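Local coordinates for cellulase CEL9M (PDB 1IA6), which probably hydrolyses internal beta-1,4-glucosidic linkages in cellulose, lichenin and cereal beta-D-glucans, as a family 9 glycoside hydrolase, at residues Asp12-Phe16 with Leu385-Leu389; Phe81-Phe85 with Ala424-Phe429; Cys359-His363 with Ala378-Lys382. One frame throughout, in Å; residues are numbered along the deposited sequence.

In the fold
Interactions 1 and 2 are buried and join remote parts of the chain, whereas interaction 3 lies at the surface and ties two loop segments only 15 residues apart. Interaction 1 sets a loop turn against the end of helix 6-15, with CA-H...O and apolar contacts; interaction 2 packs helix 82-87 on helix 413-429 through aromatic rings and one serine hydrogen bond; interaction 3 relies on a backbone hydrogen bond and two bridging waters. Helix 6-15 links the first two, Ile14 CD1 lying 3.9 Å from Phe85 CE2, and interaction 1 also abuts helix 413-429. Leu385 CD2, 4.2 Å from Pro362 CB, joins interaction 1 to interaction 3, which stands beside the predicted active-site residue Asp401.

Interaction 1 of 3, residues Asp12-Phe16 with Leu385-Leu389; sequences DSIIF and LTGAL
A buried helix-to-loop contact sets the end of helix 6-15, in the (alpha/alpha)6 barrel of family 9, against a turn in the loop leading toward helix 406-409. Residues 12-15 are helical, with Phe16 N bonded to Asp12 O (3.1 Å); Leu385-Ala388 form a type II beta turn, with a weak Ala388 N to Leu385 O bond (3.3 Å). Gly387 (86/-6) is at i+2, the positive-phi position that favours glycine. Its CA is 4.2 Å from Ser13 CA and 3.2 Å from Asp12 O, a CA-H...O contact; a CB would run into Asp12 O and, at these backbone angles, also into the carbonyl O of Thr386. Phe16 CA makes a second such contact, 3.3 Å from Thr386 O. The t rotamer of Phe16 (chi1 163°) brings CD1 to 3.5 Å from Ala388 CB and CE1 to 4.1 Å from Leu385 CD1. No hydrogen bond joins the segments directly; Asn416 ND2 of helix 413-429 bonds both Ser13 O and Gly387 O, so the contact itself depends on the glycine fit and Phe16 packing.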
loop_
_atom_site.group_PDB
_atom_site.type_symbol
_atom_site.label_atom_id
_atom_site.label_comp_id
_atom_site.label_asym_id
_atom_site.label_seq_id
_atom_site.Cartn_x
_atom_site.Cartn_y
_atom_site.Cartn_z
ATOM N N ASP A 12 -11.042 3.265 -10.664
ATOM C CA ASP A 12 -9.785 3.793 -11.180
ATOM C C ASP A 12 -8.603 3.498 -10.260
ATOM O O ASP A 12 -7.543 3.116 -10.735
ATOM C CB ASP A 12 -9.863 5.309 -11.383
ATOM C CG ASP A 12 -10.788 5.713 -12.513
ATOM O OD1 ASP A 12 -11.077 4.880 -13.397
ATOM O OD2 ASP A 12 -11.215 6.885 -12.522
ATOM N N SER A 13 -8.788 3.677 -8.953
ATOM C CA SER A 13 -7.708 3.456 -7.989
ATOM C C SER A 13 -7.208 2.013 -7.981
ATOM O O SER A 13 -6.044 1.750 -7.669
ATOM C CB SER A 13 -8.153 3.877 -6.580
ATOM O OG SER A 13 -9.180 3.040 -6.080
ATOM N N ILE A 14 -8.087 1.080 -8.328
ATOM C CA ILE A 14 -7.716 -0.332 -8.381
ATOM C C ILE A 14 -6.997 -0.610 -9.700
ATOM O O ILE A 14 -6.013 -1.344 -9.743
ATOM C CB ILE A 14 -8.958 -1.233 -8.293
ATOM C CG1 ILE A 14 -9.637 -1.043 -6.934
ATOM C CG2 ILE A 14 -8.565 -2.692 -8.519
ATOM C CD1 ILE A 14 -11.029 -1.648 -6.858
ATOM N N ILE A 15 -7.502 -0.010 -10.775
ATOM C CA ILE A 15 -6.921 -0.171 -12.106
ATOM C C ILE A 15 -5.466 0.290 -12.159
ATOM O O ILE A 15 -4.651 -0.278 -12.891
ATOM C CB ILE A 15 -7.753 0.612 -13.151
ATOM C CG1 ILE A 15 -8.979 -0.215 -13.548
ATOM C CG2 ILE A 15 -6.902 0.967 -14.359
ATOM C CD1 ILE A 15 -10.033 0.581 -14.317
ATOM N N PHE A 16 -5.145 1.318 -11.382
ATOM C CA PHE A 16 -3.787 1.852 -11.332
ATOM C C PHE A 16 -2.710 0.774 -11.217
ATOM O O PHE A 16 -1.690 0.833 -11.896
ATOM C CB PHE A 16 -3.635 2.804 -10.142
ATOM C CG PHE A 16 -2.206 3.087 -9.778
ATOM C CD1 PHE A 16 -1.413 3.890 -10.589
ATOM C CD2 PHE A 16 -1.636 2.510 -8.644
ATOM C CE1 PHE A 16 -0.075 4.116 -10.279
ATOM C CE2 PHE A 16 -0.301 2.728 -8.327
ATOM C CZ PHE A 16 0.482 3.532 -9.145
ATOM N N LEU A 385 -2.111 7.500 -16.988
ATOM C CA LEU A 385 -1.916 6.636 -15.823
ATOM C C LEU A 385 -3.165 6.667 -14.935
ATOM O O LEU A 385 -3.147 7.179 -13.821
ATOM C CB LEU A 385 -0.684 7.109 -15.040
ATOM C CG LEU A 385 -0.180 6.276 -13.856
ATOM C CD1 LEU A 385 0.187 4.878 -14.320
ATOM C CD2 LEU A 385 1.037 6.956 -13.243
ATOM N N THR A 386 -4.246 6.095 -15.449
ATOM C CA THR A 386 -5.527 6.063 -14.757
ATOM C C THR A 386 -5.480 5.561 -13.314
ATOM O O THR A 386 -4.924 4.499 -13.037
ATOM C CB THR A 386 -6.528 5.192 -15.539
ATOM O OG1 THR A 386 -6.635 5.688 -16.880
ATOM C CG2 THR A 386 -7.903 5.216 -14.875
ATOM N N GLY A 387 -6.068 6.341 -12.409
ATOM C CA GLY A 387 -6.145 5.959 -11.004
ATOM C C GLY A 387 -4.995 6.296 -10.070
ATOM O O GLY A 387 -5.105 6.084 -8.864
ATOM N N ALA A 388 -3.902 6.834 -10.597
ATOM C CA ALA A 388 -2.758 7.154 -9.751
ATOM C C ALA A 388 -2.973 8.375 -8.863
ATOM O O ALA A 388 -3.415 9.424 -9.328
ATOM C CB ALA A 388 -1.508 7.368 -10.612
ATOM N N LEU A 389 -2.662 8.222 -7.580
ATOM C CA LEU A 389 -2.756 9.327 -6.632
ATOM C C LEU A 389 -1.374 9.985 -6.646
ATOM O O LEU A 389 -0.366 9.325 -6.377
ATOM C CB LEU A 389 -3.065 8.806 -5.224
ATOM C CG LEU A 389 -3.123 9.856 -4.107
ATOM C CD1 LEU A 389 -4.336 10.762 -4.301
ATOM C CD2 LEU A 389 -3.206 9.165 -2.761
#

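Interaction 2 of 3, residues Phe81-Phe85 with Ala424-Phe429; sequences FKESF and AGAIKF
Phe81, Ser84 and Ala424 bury the most surface where the start of helix 82-87 meets the last turns of helix 413-429. Phe81, at the N-cap position, has phi/psi of -124/40 and follows helix 64-80 directly, so the chain is kinked here before residues 82-85 resume helical angles. With chi1 -55° (m) and chi2 -64°, its ring lies flat against Gly425: the CA of that glycine stands 3.7 Å from the ring centroid and 4° off the normal, a CH-pi contact over the face. A CB on Gly425 would come to 3.3 Å from Phe81 CZ, a tight approach. At the ring edge, Phe81 CD1 is 3.7 Å from Lys428 CD, while Phe81 CE1 touches Phe429 CE2 at 4.3 Å. Such helix-on-helix packing belongs to the (alpha/alpha)6 barrel of family 9 cellulases, and here it brings the C-terminal helix against an early part of the chain. The closest backbone approach is Ser84 to Ala424, 5.5 Å between CA atoms. Ser84 takes the m rotamer (chi1 -62°), and its OG donates to Ala424 O at 2.7 Å; that carbonyl also accepts a weak bond from Lys428 N (3.4 Å). Ala424 CB points into the interface, 3.8 Å from Phe81 CB and 3.6 Å from Phe85 CE1. Ile427 CB, one turn on, is 3.9 Å from Ser84 OG. Beyond the pair, Phe81 and Phe429 both rest on helix 306-323, and Phe85 reaches Ile14 of helix 6-15.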
loop_
_atom_site.group_PDB
_atom_site.type_symbol
_atom_site.label_atom_id
_atom_site.label_comp_id
_atom_site.label_asym_id
_atom_site.label_seq_id
_atom_site.Cartn_x
_atom_site.Cartn_y
_atom_site.Cartn_z
ATOM N N PHE A 81 -14.514 -3.731 3.866
ATOM C CA PHE A 81 -15.558 -3.105 3.054
ATOM C C PHE A 81 -15.930 -3.908 1.811
ATOM O O PHE A 81 -16.165 -3.337 0.747
ATOM C CB PHE A 81 -15.110 -1.700 2.631
ATOM C CG PHE A 81 -14.722 -0.811 3.782
ATOM C CD1 PHE A 81 -15.661 -0.437 4.740
ATOM C CD2 PHE A 81 -13.413 -0.350 3.911
ATOM C CE1 PHE A 81 -15.302 0.382 5.814
ATOM C CE2 PHE A 81 -13.045 0.470 4.982
ATOM C CZ PHE A 81 -13.993 0.834 5.934
ATOM N N LYS A 82 -16.005 -5.225 1.955
ATOM C CA LYS A 82 -16.336 -6.099 0.839
ATOM C C LYS A 82 -17.579 -5.673 0.062
ATOM O O LYS A 82 -17.600 -5.751 -1.167
ATOM C CB LYS A 82 -16.513 -7.534 1.335
ATOM C CG LYS A 82 -16.902 -8.516 0.246
ATOM C CD LYS A 82 -17.069 -9.916 0.808
ATOM C CE LYS A 82 -17.706 -10.844 -0.213
ATOM N NZ LYS A 82 -16.935 -10.858 -1.483
ATOM N N GLU A 83 -18.611 -5.232 0.777
ATOM C CA GLU A 83 -19.860 -4.806 0.145
ATOM C C GLU A 83 -19.641 -3.711 -0.886
ATOM O O GLU A 83 -20.293 -3.689 -1.930
ATOM C CB GLU A 83 -20.855 -4.304 1.198
ATOM C CG GLU A 83 -21.377 -5.371 2.148
ATOM C CD GLU A 83 -20.272 -6.051 2.935
ATOM O OE1 GLU A 83 -19.458 -5.340 3.566
ATOM O OE2 GLU A 83 -20.223 -7.301 2.923
ATOM N N SER A 84 -18.724 -2.796 -0.587
ATOM C CA SER A 84 -18.428 -1.695 -1.496
ATOM C C SER A 84 -17.871 -2.189 -2.821
ATOM O O SER A 84 -18.185 -1.636 -3.872
ATOM C CB SER A 84 -17.433 -0.724 -0.856
ATOM O OG SER A 84 -17.975 -0.159 0.321
ATOM N N PHE A 85 -17.034 -3.222 -2.770
ATOM C CA PHE A 85 -16.458 -3.776 -3.987
ATOM C C PHE A 85 -17.505 -4.579 -4.768
ATOM O O PHE A 85 -17.591 -4.472 -5.993
ATOM C CB PHE A 85 -15.255 -4.672 -3.663
ATOM C CG PHE A 85 -14.091 -3.939 -3.048
ATOM C CD1 PHE A 85 -14.072 -3.643 -1.688
ATOM C CD2 PHE A 85 -13.010 -3.547 -3.835
ATOM C CE1 PHE A 85 -12.991 -2.967 -1.116
ATOM C CE2 PHE A 85 -11.925 -2.870 -3.274
ATOM C CZ PHE A 85 -11.916 -2.581 -1.914
ATOM N N ALA A 424 -13.306 2.817 -0.629
ATOM C CA ALA A 424 -14.225 1.715 -0.356
ATOM C C ALA A 424 -15.061 2.086 0.868
ATOM O O ALA A 424 -16.266 1.822 0.919
ATOM C CB ALA A 424 -13.449 0.420 -0.099
ATOM N N GLY A 425 -14.417 2.711 1.849
ATOM C CA GLY A 425 -15.126 3.125 3.047
ATOM C C GLY A 425 -16.089 4.266 2.766
ATOM O O GLY A 425 -17.171 4.331 3.348
ATOM N N ALA A 426 -15.702 5.171 1.872
ATOM C CA ALA A 426 -16.551 6.308 1.526
ATOM C C ALA A 426 -17.859 5.821 0.917
ATOM O O ALA A 426 -18.932 6.350 1.210
ATOM C CB ALA A 426 -15.829 7.224 0.544
ATOM N N ILE A 427 -17.765 4.810 0.062
ATOM C CA ILE A 427 -18.944 4.255 -0.583
ATOM C C ILE A 427 -19.921 3.706 0.450
ATOM O O ILE A 427 -21.135 3.834 0.297
ATOM C CB ILE A 427 -18.542 3.146 -1.584
ATOM C CG1 ILE A 427 -17.832 3.786 -2.781
ATOM C CG2 ILE A 427 -19.770 2.368 -2.042
ATOM C CD1 ILE A 427 -17.245 2.800 -3.761
ATOM N N LYS A 428 -19.387 3.112 1.510
ATOM C CA LYS A 428 -20.215 2.541 2.566
ATOM C C LYS A 428 -20.931 3.587 3.415
ATOM O O LYS A 428 -22.124 3.468 3.683
ATOM C CB LYS A 428 -19.362 1.655 3.481
ATOM C CG LYS A 428 -20.103 1.121 4.700
ATOM C CD LYS A 428 -19.184 0.307 5.595
ATOM C CE LYS A 428 -19.895 -0.125 6.871
ATOM N NZ LYS A 428 -21.122 -0.925 6.590
ATOM N N PHE A 429 -20.205 4.620 3.822
ATOM C CA PHE A 429 -20.763 5.657 4.680
ATOM C C PHE A 429 -21.437 6.841 4.000
ATOM O O PHE A 429 -22.398 7.396 4.534
ATOM C CB PHE A 429 -19.674 6.180 5.613
ATOM C CG PHE A 429 -19.232 5.186 6.641
ATOM C CD1 PHE A 429 -20.052 4.871 7.719
ATOM C CD2 PHE A 429 -17.995 4.567 6.538
ATOM C CE1 PHE A 429 -19.642 3.954 8.681
ATOM C CE2 PHE A 429 -17.575 3.648 7.493
ATOM C CZ PHE A 429 -18.399 3.342 8.568
#

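Interaction 3 of 3, residues Cys359-His363 with Ala378-Lys382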
loop_
_atom_site.group_PDB
_atom_site.type_symbol
_atom_site.label_atom_id
_atom_site.label_comp_id
_atom_site.label_asym_id
_atom_site.label_seq_id
_atom_site.Cartn_x
_atom_site.Cartn_y
_atom_site.Cartn_z
ATOM N N CYS A 359 -3.079 15.841 -13.195
ATOM C CA CYS A 359 -1.640 15.921 -13.437
ATOM C C CYS A 359 -1.240 15.299 -14.777
ATOM O O CYS A 359 -1.641 14.181 -15.091
ATOM C CB CYS A 359 -0.910 15.217 -12.288
ATOM S SG CYS A 359 0.886 15.114 -12.445
ATOM N N ILE A 360 -0.447 16.021 -15.567
ATOM C CA ILE A 360 -0.013 15.511 -16.865
ATOM C C ILE A 360 1.464 15.122 -16.887
ATOM O O ILE A 360 1.961 14.613 -17.897
ATOM C CB ILE A 360 -0.258 16.543 -17.997
ATOM C CG1 ILE A 360 0.557 17.808 -17.735
ATOM C CG2 ILE A 360 -1.741 16.866 -18.094
ATOM C CD1 ILE A 360 0.466 18.841 -18.852
ATOM N N HIS A 361 2.155 15.348 -15.772
ATOM C CA HIS A 361 3.576 15.027 -15.651
ATOM C C HIS A 361 3.879 14.035 -14.522
ATOM O O HIS A 361 4.751 14.288 -13.694
ATOM C CB HIS A 361 4.382 16.309 -15.401
ATOM C CG HIS A 361 4.470 17.219 -16.586
ATOM N ND1 HIS A 361 5.382 17.033 -17.604
ATOM C CD2 HIS A 361 3.761 18.327 -16.915
ATOM C CE1 HIS A 361 5.232 17.986 -18.507
ATOM N NE2 HIS A 361 4.256 18.784 -18.114
ATOM N N PRO A 362 3.173 12.895 -14.471
ATOM C CA PRO A 362 3.470 11.948 -13.387
ATOM C C PRO A 362 4.902 11.411 -13.478
ATOM O O PRO A 362 5.413 11.175 -14.572
ATOM C CB PRO A 362 2.431 10.853 -13.596
ATOM C CG PRO A 362 2.257 10.847 -15.100
ATOM C CD PRO A 362 2.190 12.330 -15.413
ATOM N N HIS A 363 5.550 11.234 -12.329
ATOM C CA HIS A 363 6.909 10.704 -12.304
ATOM C C HIS A 363 6.782 9.187 -12.425
ATOM O O HIS A 363 6.861 8.460 -11.437
ATOM C CB HIS A 363 7.596 11.078 -10.990
ATOM C CG HIS A 363 9.040 10.694 -10.937
ATOM N ND1 HIS A 363 9.954 11.109 -11.882
ATOM C CD2 HIS A 363 9.730 9.934 -10.054
ATOM C CE1 HIS A 363 11.144 10.618 -11.584
ATOM N NE2 HIS A 363 11.036 9.901 -10.480
ATOM N N ALA A 378 11.052 14.994 -20.344
ATOM C CA ALA A 378 10.510 16.228 -19.784
ATOM C C ALA A 378 9.138 16.579 -20.360
ATOM O O ALA A 378 8.437 17.437 -19.824
ATOM C CB ALA A 378 11.482 17.374 -20.026
ATOM N N LYS A 379 8.760 15.918 -21.450
ATOM C CA LYS A 379 7.470 16.167 -22.084
ATOM C C LYS A 379 6.349 15.530 -21.267
ATOM O O LYS A 379 6.602 14.677 -20.417
ATOM C CB LYS A 379 7.451 15.581 -23.499
ATOM C CG LYS A 379 8.504 16.153 -24.435
ATOM C CD LYS A 379 8.471 15.459 -25.794
ATOM C CE LYS A 379 7.147 15.686 -26.511
ATOM N NZ LYS A 379 7.101 15.013 -27.842
ATOM N N PRO A 380 5.095 15.947 -21.511
ATOM C CA PRO A 380 3.948 15.393 -20.784
ATOM C C PRO A 380 3.834 13.898 -21.065
ATOM O O PRO A 380 4.133 13.448 -22.172
ATOM C CB PRO A 380 2.767 16.173 -21.357
ATOM C CG PRO A 380 3.383 17.495 -21.723
ATOM C CD PRO A 380 4.676 17.070 -22.368
ATOM N N ALA A 381 3.402 13.136 -20.065
ATOM C CA ALA A 381 3.253 11.691 -20.205
ATOM C C ALA A 381 2.467 11.312 -21.458
ATOM O O ALA A 381 1.381 11.834 -21.702
ATOM C CB ALA A 381 2.568 11.119 -18.971
ATOM N N LYS A 382 3.023 10.392 -22.239
ATOM C CA LYS A 382 2.391 9.930 -23.470
ATOM C C LYS A 382 1.139 9.102 -23.184
ATOM O O LYS A 382 0.160 9.167 -23.928
ATOM C CB LYS A 382 3.389 9.092 -24.278
ATOM C CG LYS A 382 2.907 8.671 -25.657
ATOM C CD LYS A 382 3.941 7.798 -26.367
ATOM C CE LYS A 382 5.266 8.527 -26.557
ATOM N NZ LYS A 382 6.313 7.649 -27.164
HETATM O O HOH W 1 0.078 13.379 -19.879
HETATM O O HOH W 2 6.833 14.666 -17.698
#
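His361 and Pro380 mark the closest backbone approach of these two loop segments, 5.2 Å between CA atoms. The m rotamer of His361 (chi1 -71°, chi2 -82°) carries its imidazole across to the other segment, with CE1 3.7 Å from Pro380 CG and 3.5 Å from Ala378 O, the latter near the ring plane. On the same ring, ND1 is 2.8 Å from water 2, which donates to Lys379 O (2.7 Å). Ile360, with chi1 62° (p) and chi2 175° (t), extends CD1 to 4.3 Å from Pro380 CG, and Pro362 CD meets Ala381 CB at 3.8 Å. The backbone supplies the direct hydrogen bond, Ala381 N to Ile360 O (3.0 Å); water 1 donates to Ile360 O (3.0 Å) and Ala381 O (2.7 Å). Ile360 N bonds Asp401 OD2, so the contact borders the predicted active site. The loops flank the short helix 365-368, and segment 359-363 rests on helix 406-409 through Cys359 and His363, both touching Thr409.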